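Local coordinates for protein ribonuclease H (PDB 3U3G) that probably hydrolyses the RNA strand of RNA/DNA hybrids, acting as an endoribonuclease of the RNase H1 type, at residues A[7-12]-A[47-52]; A[22-27]-A[128-133]; A[70-75]-A[109-114]; A[77-82]-A[116-121]. All blocks are in the same frame, centred on the assembly; numbering follows the deposited sequence.

Contact 1: A[7-12]-A[47-52]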
# COMPACT_ATOMS: atom_id res chain seq x y z
N TYR A 7 -3.32 2.48 -5.22
CA TYR A 7 -4.08 1.43 -4.54
C TYR A 7 -3.08 0.44 -3.97
O TYR A 7 -2.14 0.03 -4.67
CB TYR A 7 -4.97 0.66 -5.53
CG TYR A 7 -5.92 1.52 -6.32
CD1 TYR A 7 -5.46 2.37 -7.32
CD2 TYR A 7 -7.27 1.59 -5.96
CE1 TYR A 7 -6.34 3.16 -8.06
CE2 TYR A 7 -8.15 2.39 -6.68
CZ TYR A 7 -7.67 3.21 -7.68
OH TYR A 7 -8.53 4.06 -8.37
N THR A 8 -3.28 0.03 -2.73
CA THR A 8 -2.41 -1.00 -2.18
C THR A 8 -3.20 -2.15 -1.60
O THR A 8 -4.34 -1.96 -1.16
CB THR A 8 -1.44 -0.47 -1.09
OG1 THR A 8 -2.19 -0.09 0.08
CG2 THR A 8 -0.65 0.74 -1.60
N ASP A 9 -2.59 -3.32 -1.58
CA ASP A 9 -3.13 -4.46 -0.86
C ASP A 9 -1.96 -5.37 -0.47
O ASP A 9 -0.90 -5.38 -1.12
CB ASP A 9 -4.13 -5.23 -1.74
CG ASP A 9 -5.07 -6.13 -0.94
OD1 ASP A 9 -5.15 -6.01 0.30
OD2 ASP A 9 -5.75 -6.97 -1.56
N GLY A 10 -2.16 -6.14 0.59
CA GLY A 10 -1.22 -7.17 0.98
C GLY A 10 -2.00 -8.34 1.54
O GLY A 10 -3.09 -8.17 2.07
N GLY A 11 -1.44 -9.53 1.40
CA GLY A 11 -2.10 -10.72 1.92
C GLY A 11 -1.10 -11.79 2.27
O GLY A 11 -0.03 -11.88 1.68
N ALA A 12 -1.50 -12.69 3.14
CA ALA A 12 -0.75 -13.89 3.42
C ALA A 12 -1.66 -15.14 3.41
O ALA A 12 -2.77 -15.09 3.79
CB ALA A 12 -0.07 -13.76 4.76
N VAL A 47 0.68 -7.42 8.52
CA VAL A 47 2.04 -7.01 8.17
C VAL A 47 2.20 -6.83 6.67
O VAL A 47 2.71 -5.79 6.24
CB VAL A 47 3.10 -7.94 8.76
CG1 VAL A 47 4.47 -7.67 8.10
CG2 VAL A 47 3.19 -7.74 10.27
N ALA A 48 1.66 -7.76 5.88
CA ALA A 48 1.67 -7.60 4.43
C ALA A 48 0.97 -6.33 3.94
O ALA A 48 1.49 -5.66 3.06
CB ALA A 48 1.11 -8.85 3.73
N GLU A 49 -0.18 -5.98 4.52
CA GLU A 49 -0.83 -4.73 4.15
C GLU A 49 0.08 -3.53 4.41
O GLU A 49 0.12 -2.58 3.62
CB GLU A 49 -2.14 -4.54 4.93
CG GLU A 49 -3.31 -5.43 4.49
CD GLU A 49 -4.31 -4.72 3.55
OE1 GLU A 49 -3.93 -3.75 2.85
OE2 GLU A 49 -5.47 -5.18 3.48
N TYR A 50 0.76 -3.54 5.56
CA TYR A 50 1.65 -2.44 5.89
C TYR A 50 2.88 -2.42 4.99
O TYR A 50 3.30 -1.36 4.53
CB TYR A 50 2.10 -2.53 7.35
CG TYR A 50 1.17 -1.87 8.36
CD1 TYR A 50 -0.21 -2.06 8.31
CD2 TYR A 50 1.67 -1.11 9.41
CE1 TYR A 50 -1.05 -1.47 9.25
CE2 TYR A 50 0.85 -0.59 10.38
CZ TYR A 50 -0.51 -0.74 10.28
OH TYR A 50 -1.34 -0.13 11.21
N GLU A 51 3.39 -3.60 4.65
CA GLU A 51 4.52 -3.68 3.73
C GLU A 51 4.14 -3.15 2.35
O GLU A 51 4.97 -2.59 1.65
CB GLU A 51 5.06 -5.11 3.63
CG GLU A 51 5.77 -5.66 4.85
CD GLU A 51 7.19 -5.12 5.04
OE1 GLU A 51 7.55 -4.07 4.43
OE2 GLU A 51 7.92 -5.72 5.86
N ALA A 52 2.90 -3.36 1.92
CA ALA A 52 2.48 -2.86 0.63
C ALA A 52 2.48 -1.33 0.61
O ALA A 52 2.90 -0.72 -0.38
CB ALA A 52 1.10 -3.40 0.26
O HOH W 1 -2.05 -2.34 1.75
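Strand 7-12 and helix 47-52 run nearly antiparallel, at 148°, their axes approaching to 5.8 Å, with the CA atoms of Gly10 and Glu49 only 4.0 Å apart. So close an approach suits a residue without a side chain: a CB on Gly10 would collide with Ala48 O and Glu49 N. Small methyls fill the rest, Ala52 CB lying 3.1 Å from Asp9 O and Ala48 CB 3.5 Å from Gly11 N. Thr8 turns its CB toward the helix, and its hydroxyl donates to a water that in turn donates to Glu49 O and, at 2.6 Å, to Glu49 OE1, so one water ties strand to helix. This pairing of central strand and helix belongs to the RNase H fold, and Asp9 and Glu49 match two of the four carboxylates of its metal-binding DEDD motif, a role that is probable here. The Glu49 chain bends at chi2 (-99°), laying CG against Gly10 O and bringing OE2 to 3.3 Å from Asp9 OD1, the two carboxylate planes 58° apart. Two like charges so close would probably raise the proton affinity of one of them; a weak bond from Gly10 N to Asp9 OD1 may offset a little charge. An alanine at Glu49 would probably leave the water less firmly held and the carboxylate cluster short of a negative charge.

Contact 2: A[22-27]-A[128-133]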
# COMPACT_ATOMS: atom_id res chain seq x y z
N GLY A 22 0.71 -5.80 -3.41
CA GLY A 22 0.28 -5.26 -4.70
C GLY A 22 0.09 -3.77 -4.60
O GLY A 22 -0.44 -3.27 -3.61
N VAL A 23 0.63 -3.05 -5.57
CA VAL A 23 0.48 -1.60 -5.66
C VAL A 23 0.08 -1.27 -7.10
O VAL A 23 0.72 -1.74 -8.06
CB VAL A 23 1.81 -0.88 -5.35
CG1 VAL A 23 1.62 0.63 -5.44
CG2 VAL A 23 2.37 -1.30 -3.96
N VAL A 24 -0.97 -0.48 -7.25
CA VAL A 24 -1.35 0.07 -8.55
C VAL A 24 -1.28 1.58 -8.44
O VAL A 24 -1.80 2.17 -7.48
CB VAL A 24 -2.80 -0.33 -8.94
CG1 VAL A 24 -3.18 0.28 -10.28
CG2 VAL A 24 -2.96 -1.85 -8.95
N ILE A 25 -0.64 2.22 -9.40
CA ILE A 25 -0.55 3.67 -9.43
C ILE A 25 -1.11 4.19 -10.73
O ILE A 25 -0.75 3.69 -11.81
CB ILE A 25 0.90 4.17 -9.27
CG1 ILE A 25 1.57 3.44 -8.10
CG2 ILE A 25 0.92 5.70 -9.10
CD1 ILE A 25 2.96 3.97 -7.75
N THR A 26 -2.07 5.11 -10.63
CA THR A 26 -2.68 5.72 -11.82
C THR A 26 -2.54 7.23 -11.78
O THR A 26 -2.32 7.84 -10.72
CB THR A 26 -4.17 5.35 -12.01
OG1 THR A 26 -5.00 6.16 -11.15
CG2 THR A 26 -4.42 3.86 -11.72
N ASP A 27 -2.84 7.87 -12.91
CA ASP A 27 -3.06 9.31 -12.90
C ASP A 27 -4.53 9.62 -12.67
O ASP A 27 -5.35 8.73 -12.38
CB ASP A 27 -2.51 9.96 -14.18
CG ASP A 27 -3.28 9.57 -15.44
OD1 ASP A 27 -4.38 8.99 -15.36
OD2 ASP A 27 -2.79 9.93 -16.52
N ASP A 128 -5.42 -6.66 -5.32
CA ASP A 128 -5.58 -8.03 -4.84
C ASP A 128 -5.04 -9.07 -5.81
O ASP A 128 -4.40 -10.05 -5.40
CB ASP A 128 -7.05 -8.31 -4.50
CG ASP A 128 -7.30 -9.76 -4.10
OD1 ASP A 128 -7.06 -10.10 -2.93
OD2 ASP A 128 -7.63 -10.57 -4.99
N GLU A 129 -5.31 -8.89 -7.10
CA GLU A 129 -4.78 -9.79 -8.12
C GLU A 129 -3.26 -9.80 -8.10
O GLU A 129 -2.63 -10.86 -8.22
CB GLU A 129 -5.28 -9.40 -9.52
CG GLU A 129 -6.79 -9.25 -9.64
CD GLU A 129 -7.22 -8.58 -10.95
OE1 GLU A 129 -6.37 -8.37 -11.84
OE2 GLU A 129 -8.42 -8.25 -11.08
N LEU A 130 -2.66 -8.63 -7.89
CA LEU A 130 -1.21 -8.52 -7.89
C LEU A 130 -0.60 -9.29 -6.72
O LEU A 130 0.42 -9.95 -6.85
CB LEU A 130 -0.79 -7.05 -7.84
CG LEU A 130 -1.12 -6.22 -9.09
CD1 LEU A 130 -0.69 -4.77 -8.89
CD2 LEU A 130 -0.44 -6.82 -10.30
N VAL A 131 -1.24 -9.20 -5.55
CA VAL A 131 -0.82 -9.98 -4.39
C VAL A 131 -0.81 -11.47 -4.74
O VAL A 131 0.17 -12.17 -4.51
CB VAL A 131 -1.78 -9.74 -3.19
CG1 VAL A 131 -1.52 -10.76 -2.07
CG2 VAL A 131 -1.64 -8.31 -2.67
N ASN A 132 -1.93 -11.94 -5.28
CA ASN A 132 -2.10 -13.37 -5.51
C ASN A 132 -1.23 -13.89 -6.65
O ASN A 132 -0.71 -14.99 -6.58
CB ASN A 132 -3.57 -13.69 -5.73
CG ASN A 132 -4.37 -13.68 -4.44
OD1 ASN A 132 -5.18 -12.79 -4.21
ND2 ASN A 132 -4.00 -14.57 -3.52
N GLU A 133 -0.94 -13.02 -7.62
CA GLU A 133 -0.00 -13.35 -8.69
C GLU A 133 1.39 -13.62 -8.11
O GLU A 133 2.04 -14.62 -8.46
CB GLU A 133 0.04 -12.20 -9.70
CG GLU A 133 0.88 -12.45 -10.94
CD GLU A 133 0.88 -11.25 -11.89
OE1 GLU A 133 -0.07 -10.45 -11.84
OE2 GLU A 133 1.90 -11.04 -12.58
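Side chains of helix 128-133 rest mainly on the backbone of strand 22-26 at Gly22 and Val23; the directions of the two segments differ by 140° and their axes come within 6.8 Å. Leu130 points its CB toward the strand and does most of the touching. Its CB rests 3.8 Å from Gly22 CA, where a CB on Gly22 would run into it, so glycine lets the helix settle. Leu130 CD1 also lies 3.4 Å from Val23 O, and Val131 CG2 sits 3.5 Å from Gly22 N.

A single apolar pair of side chains joins the segments. With CG anti to the carbonyl carbon (chi1 -67°), Leu130 sends CD1 across to Val24 CG2 at 3.7 Å, the two side chains crossing at about a right angle. A branched leucine suits the place because its stem and its tip serve different partners: the stem packs on Gly22, the tip on the next two residues of the strand.

The polar bonds stay within each segment or lead outside. Asn132 N and Glu133 N continue the helical pattern by bonding Asp128 O and Glu129 O, while Thr26 OG1 donates to Asp27 O, on an in-plane lone pair of that carbonyl. Leu130 O is bonded to Ser37 OG of strand 32-41.

Asp128 points away from strand 22-26 and touches Asp9; it probably corresponds to the last carboxylate of the RNase H DEDD motif. With Leu130 set on Gly22, helix 125-139 covers one face of the RNase H sheet, while Val23, pointing the other way, packs against helix 45-60, and strand 22-26 lies between strands 3-12 and 32-41.

Contact 3: A[70-75]-A[109-114]; sequences MEVEVR and ERVPNL
This is a buried apolar contact in which the turn after helix 94-110 closes down on strand 71-75, just before the chain enters strand 115-118. Leu114 carries it. With CG anti to the backbone N (chi1 180°), its CD1 lies against two strand valines, 3.3 Å from Val72 CG1 and 3.4 Å from Val74 CG2, which meet it from directions roughly at right angles. Both distances are tighter than usual van der Waals contact, and they hold for one of the two conformers of Leu114. Beta-branched valines suit the strand and offer their methyls to the leucine tip, while Val111 CG1 adds a looser contact to Val72 CG2 at 4.3 Å.

Strands 71-76 and 115-118 are parallel neighbours in the sheet, joined through helices 79-85 and 94-110, so the segments mark the start and the return of a beta-alpha-beta crossover of the RNase H fold. Val111 is the first residue to leave helical geometry, and a type I turn from Val111 to Leu114 follows, closed by Leu114 N bonding Val111 O at 3.0 Å. Pro112, whose ring fixes phi, fits the second position of that turn. The end of the turn brings Leu114 CA to 3.5 Å from Val72 O, a CA-H...O contact, and a water donates to both Val72 O and Asn113 O, at 2.8 Å to the latter.

On the side of the strand away from the turn, Glu73 and Arg75 form a salt bridge. Glu73 OE2 accepts from Arg75 NE at 2.7 Å with its anti lone pair, nearly in the guanidinium plane, and takes a second, weak bond from Arg75 NH2.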
# COMPACT_ATOMS: atom_id res chain seq x y z
N MET A 70 2.94 17.53 -6.01
CA MET A 70 1.94 16.66 -6.63
C MET A 70 0.97 16.13 -5.58
O MET A 70 1.38 15.62 -4.55
CB MET A 70 2.64 15.48 -7.33
CG MET A 70 1.69 14.47 -7.96
SD MET A 70 0.74 15.14 -9.34
CE MET A 70 2.02 15.66 -10.47
N GLU A 71 -0.33 16.21 -5.89
CA GLU A 71 -1.36 15.61 -5.05
C GLU A 71 -1.30 14.09 -5.14
O GLU A 71 -1.23 13.54 -6.24
CB GLU A 71 -2.73 16.11 -5.52
CG GLU A 71 -3.93 15.53 -4.78
CD GLU A 71 -5.25 16.16 -5.23
OE1 GLU A 71 -5.22 17.13 -6.02
OE2 GLU A 71 -6.32 15.69 -4.79
N VAL A 72 -1.25 13.42 -3.99
CA VAL A 72 -1.16 11.96 -3.92
C VAL A 72 -2.26 11.42 -2.99
O VAL A 72 -2.43 11.89 -1.86
CB VAL A 72 0.22 11.50 -3.39
CG1 VAL A 72 0.31 10.00 -3.39
CG2 VAL A 72 1.34 12.10 -4.23
N GLU A 73 -2.93 10.36 -3.43
CA GLU A 73 -3.99 9.74 -2.65
C GLU A 73 -3.74 8.24 -2.64
O GLU A 73 -3.45 7.65 -3.69
CB GLU A 73 -5.33 10.07 -3.31
CG GLU A 73 -6.55 9.39 -2.73
CD GLU A 73 -7.83 9.95 -3.32
OE1 GLU A 73 -8.04 11.18 -3.21
OE2 GLU A 73 -8.67 9.16 -3.76
N VAL A 74 -3.88 7.62 -1.47
CA VAL A 74 -3.77 6.17 -1.32
C VAL A 74 -5.13 5.59 -0.96
O VAL A 74 -5.77 6.06 -0.01
CB VAL A 74 -2.76 5.79 -0.22
CG1 VAL A 74 -2.83 4.29 0.06
CG2 VAL A 74 -1.36 6.20 -0.60
N ARG A 75 -5.61 4.69 -1.81
CA ARG A 75 -6.89 4.02 -1.64
C ARG A 75 -6.69 2.59 -1.14
O ARG A 75 -5.87 1.85 -1.68
CB ARG A 75 -7.66 4.00 -2.96
CG ARG A 75 -8.00 5.41 -3.42
CD ARG A 75 -8.65 5.46 -4.79
NE ARG A 75 -8.96 6.85 -5.14
CZ ARG A 75 -9.57 7.22 -6.27
NH1 ARG A 75 -9.94 6.31 -7.15
NH2 ARG A 75 -9.73 8.51 -6.53
N GLU A 109 8.08 12.81 5.43
CA GLU A 109 9.29 13.24 4.77
C GLU A 109 9.11 13.34 3.28
O GLU A 109 9.57 14.27 2.72
CB GLU A 109 10.42 12.25 5.12
CG GLU A 109 11.66 12.36 4.24
CD GLU A 109 12.75 11.49 4.72
OE1 GLU A 109 12.82 10.34 4.31
OE2 GLU A 109 13.45 11.98 5.60
N ARG A 110 8.50 12.36 2.64
CA ARG A 110 8.44 12.29 1.17
C ARG A 110 7.19 12.94 0.58
O ARG A 110 7.22 13.42 -0.51
CB ARG A 110 8.45 10.83 0.69
CG ARG A 110 9.71 10.09 0.92
CD ARG A 110 9.73 8.71 0.24
NE ARG A 110 10.76 8.01 0.88
CZ ARG A 110 10.86 6.72 0.98
NH1 ARG A 110 10.00 5.93 0.40
NH2 ARG A 110 11.82 6.20 1.71
N VAL A 111 6.08 12.82 1.29
CA VAL A 111 4.77 13.18 0.74
C VAL A 111 3.82 13.67 1.83
O VAL A 111 2.87 13.06 2.11
CB VAL A 111 4.08 12.03 -0.07
CG1 VAL A 111 4.52 11.95 -1.41
CG2 VAL A 111 4.32 10.74 0.54
N PRO A 112 4.13 14.80 2.46
CA PRO A 112 3.40 15.17 3.67
C PRO A 112 1.93 15.52 3.42
O PRO A 112 1.12 15.49 4.35
CB PRO A 112 4.16 16.40 4.18
CG PRO A 112 4.95 16.88 3.01
CD PRO A 112 5.32 15.63 2.27
N ASN A 113 1.56 15.71 2.16
CA ASN A 113 0.15 15.96 1.85
C ASN A 113 -0.59 14.75 1.31
O ASN A 113 -1.74 14.87 0.89
CB ASN A 113 0.02 17.14 0.90
CG ASN A 113 0.61 18.41 1.47
OD1 ASN A 113 0.38 18.74 2.64
ND2 ASN A 113 1.51 19.03 0.71
N LEU A 114 0.04 13.59 1.36
CA LEU A 114 -0.64 12.32 1.07
C LEU A 114 -1.94 12.23 1.84
O LEU A 114 -1.96 12.47 3.05
CB LEU A 114 0.26 11.15 1.49
CG LEU A 114 -0.30 9.75 1.27
CD1 LEU A 114 -0.48 9.51 -0.22
CD2 LEU A 114 0.63 8.71 1.88
O HOH W 2 -2.89 14.83 -1.67

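Contact 4: A[77-82]-A[116-121]; sequences DSELIV and FVHIPR
The best-held polar atom here, Ser78 OG, is gripped by one bond from its own segment: Ile81 N donates to it at 3.1 Å and a fairly straight 161°. Serine suits this N-cap of helix 79-85 because its short hydroxyl can reach back to an N-H of the first turn; the bond shapes the helix start and does not bridge to the strand.

Across the contact, Glu79 CB lies over the centre of the His118 ring, 3.5 Å from the centroid and 5° off the normal, a CH-pi contact. Histidine suits its place because its flat ring offers a face to Glu79 CB and an edge to Asp77 O. The glutamate chain runs on extended, its carboxylate tilted 17° to the ring, and its OE2 forms a salt bridge with Arg83. Deeper in, Val82 CG1 meets Phe116 CB at 4.0 Å and Val82 CG2 touches His118 CA at 3.9 Å. The backbones meet where Asp77 CA approaches Ile119 O to 3.1 Å, a CA-H...O contact. An alanine at His118 would remove the ring and so probably leave the first turn of the helix less firmly packed on the strand.

Asp77 OD1 is bonded to Asn124, whereas Asp77 OD2 and Arg121 NE stand 6.8 Å apart, too far for a salt bridge. Asp77 probably corresponds to a third carboxylate of the RNase H DEDD motif, near Asp9. The chemistry, apolar packing and CH contacts beside polar groups nearer the surface, implies that the helix start is held by fit, while the Asp77 carboxylate is probably positioned by Asn124.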
# COMPACT_ATOMS: atom_id res chain seq x y z
N ASP A 77 -8.84 -0.91 0.75
CA ASP A 77 -10.13 -1.48 1.08
C ASP A 77 -10.26 -1.95 2.53
O ASP A 77 -11.34 -2.37 2.95
CB ASP A 77 -10.57 -2.56 0.07
CG ASP A 77 -9.72 -3.82 0.14
OD1 ASP A 77 -8.48 -3.69 0.14
OD2 ASP A 77 -10.25 -4.90 -0.23
N SER A 78 -9.29 -1.57 3.36
CA SER A 78 -9.39 -1.82 4.79
C SER A 78 -9.71 -0.51 5.51
O SER A 78 -8.86 0.37 5.61
CB SER A 78 -8.07 -2.38 5.32
OG SER A 78 -8.05 -2.36 6.75
N GLU A 79 -10.93 -0.38 6.02
CA GLU A 79 -11.28 0.83 6.74
C GLU A 79 -10.42 0.99 8.00
O GLU A 79 -9.99 2.09 8.33
CB GLU A 79 -12.77 0.89 7.08
CG GLU A 79 -13.13 2.25 7.66
CD GLU A 79 -14.61 2.47 7.89
OE1 GLU A 79 -15.41 1.57 7.58
OE2 GLU A 79 -14.95 3.59 8.32
N LEU A 80 -10.18 -0.12 8.70
CA LEU A 80 -9.33 -0.09 9.88
C LEU A 80 -7.95 0.50 9.58
O LEU A 80 -7.50 1.41 10.27
CB LEU A 80 -9.18 -1.48 10.47
CG LEU A 80 -8.22 -1.60 11.65
CD1 LEU A 80 -8.73 -0.77 12.81
CD2 LEU A 80 -8.08 -3.05 12.06
N ILE A 81 -7.31 0.02 8.52
CA ILE A 81 -5.96 0.50 8.25
C ILE A 81 -5.97 1.96 7.81
O ILE A 81 -5.13 2.75 8.22
CB ILE A 81 -5.24 -0.39 7.23
CG1 ILE A 81 -5.02 -1.78 7.84
CG2 ILE A 81 -3.90 0.23 6.87
CD1 ILE A 81 -4.50 -2.80 6.87
N VAL A 82 -7.00 2.36 7.07
CA VAL A 82 -7.14 3.77 6.72
C VAL A 82 -7.28 4.66 7.97
O VAL A 82 -6.56 5.65 8.11
CB VAL A 82 -8.33 3.99 5.78
CG1 VAL A 82 -8.62 5.48 5.62
CG2 VAL A 82 -8.04 3.37 4.41
N PHE A 116 -5.34 9.46 2.63
CA PHE A 116 -5.83 8.09 2.59
C PHE A 116 -7.34 8.07 2.38
O PHE A 116 -8.08 8.90 2.94
CB PHE A 116 -5.50 7.38 3.91
CG PHE A 116 -4.03 7.16 4.13
CD1 PHE A 116 -3.44 5.97 3.76
CD2 PHE A 116 -3.28 8.09 4.82
CE1 PHE A 116 -2.08 5.76 3.95
CE2 PHE A 116 -1.90 7.90 4.99
CZ PHE A 116 -1.32 6.74 4.55
N VAL A 117 -7.81 7.10 1.60
CA VAL A 117 -9.22 6.97 1.28
C VAL A 117 -9.65 5.52 1.38
O VAL A 117 -9.00 4.64 0.80
CB VAL A 117 -9.52 7.47 -0.15
CG1 VAL A 117 -10.96 7.18 -0.54
CG2 VAL A 117 -9.24 8.96 -0.26
N HIS A 118 -10.70 5.25 2.13
CA HIS A 118 -11.26 3.91 2.25
C HIS A 118 -12.21 3.64 1.08
O HIS A 118 -13.09 4.45 0.81
CB HIS A 118 -12.00 3.75 3.58
CG HIS A 118 -12.93 2.58 3.63
ND1 HIS A 118 -12.53 1.29 3.37
CD2 HIS A 118 -14.21 2.49 4.08
CE1 HIS A 118 -13.58 0.48 3.48
NE2 HIS A 118 -14.58 1.18 3.98
N ILE A 119 -11.90 2.62 0.29
CA ILE A 119 -12.75 2.21 -0.83
C ILE A 119 -13.32 0.81 -0.57
O ILE A 119 -12.73 0.03 0.17
CB ILE A 119 -11.95 2.22 -2.16
CG1 ILE A 119 -10.72 1.30 -2.05
CG2 ILE A 119 -11.53 3.64 -2.49
CD1 ILE A 119 -10.01 1.05 -3.39
N PRO A 120 -14.42 0.45 -1.24
CA PRO A 120 -14.96 -0.92 -1.21
C PRO A 120 -13.99 -1.97 -1.77
O PRO A 120 -13.21 -1.68 -2.67
CB PRO A 120 -16.20 -0.83 -2.11
CG PRO A 120 -16.55 0.61 -2.15
CD PRO A 120 -15.27 1.37 -2.01
N ARG A 121 -14.11 -3.21 -1.29
CA ARG A 121 -13.20 -4.27 -1.72
C ARG A 121 -13.25 -4.53 -3.23
O ARG A 121 -12.22 -4.75 -3.86
CB ARG A 121 -13.46 -5.57 -0.95
CG ARG A 121 -14.68 -6.34 -1.41
CD ARG A 121 -14.62 -7.80 -0.97
NE ARG A 121 -15.91 -8.47 -1.12
CZ ARG A 121 -16.95 -8.28 -0.31
NH1 ARG A 121 -16.84 -7.46 0.73
NH2 ARG A 121 -18.09 -8.90 -0.53

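Overall arrangement
From the N terminus, strand 3-12 opens contact 1, and its loop closes when helix 45-60 returns to it. Strand 17-26 opens contact 2 within that loop, but its partner comes only with helix 125-139, so contacts 1 and 2 cross. Contacts 3 and 4 start after contact 1 has closed and both fall within the span of contact 2; they cross each other, strand 71-76 and helix 79-85 meeting the later chain in turn. Contacts 1 and 2 tie helices to the sheet, contact 3 ties the crossover's return to it, and contact 4 ties the start of helix 79-85 to the edge strand. Contacts 1, 2 and 4 bring Asp9, Glu49, Asp77 and Asp128 to one region.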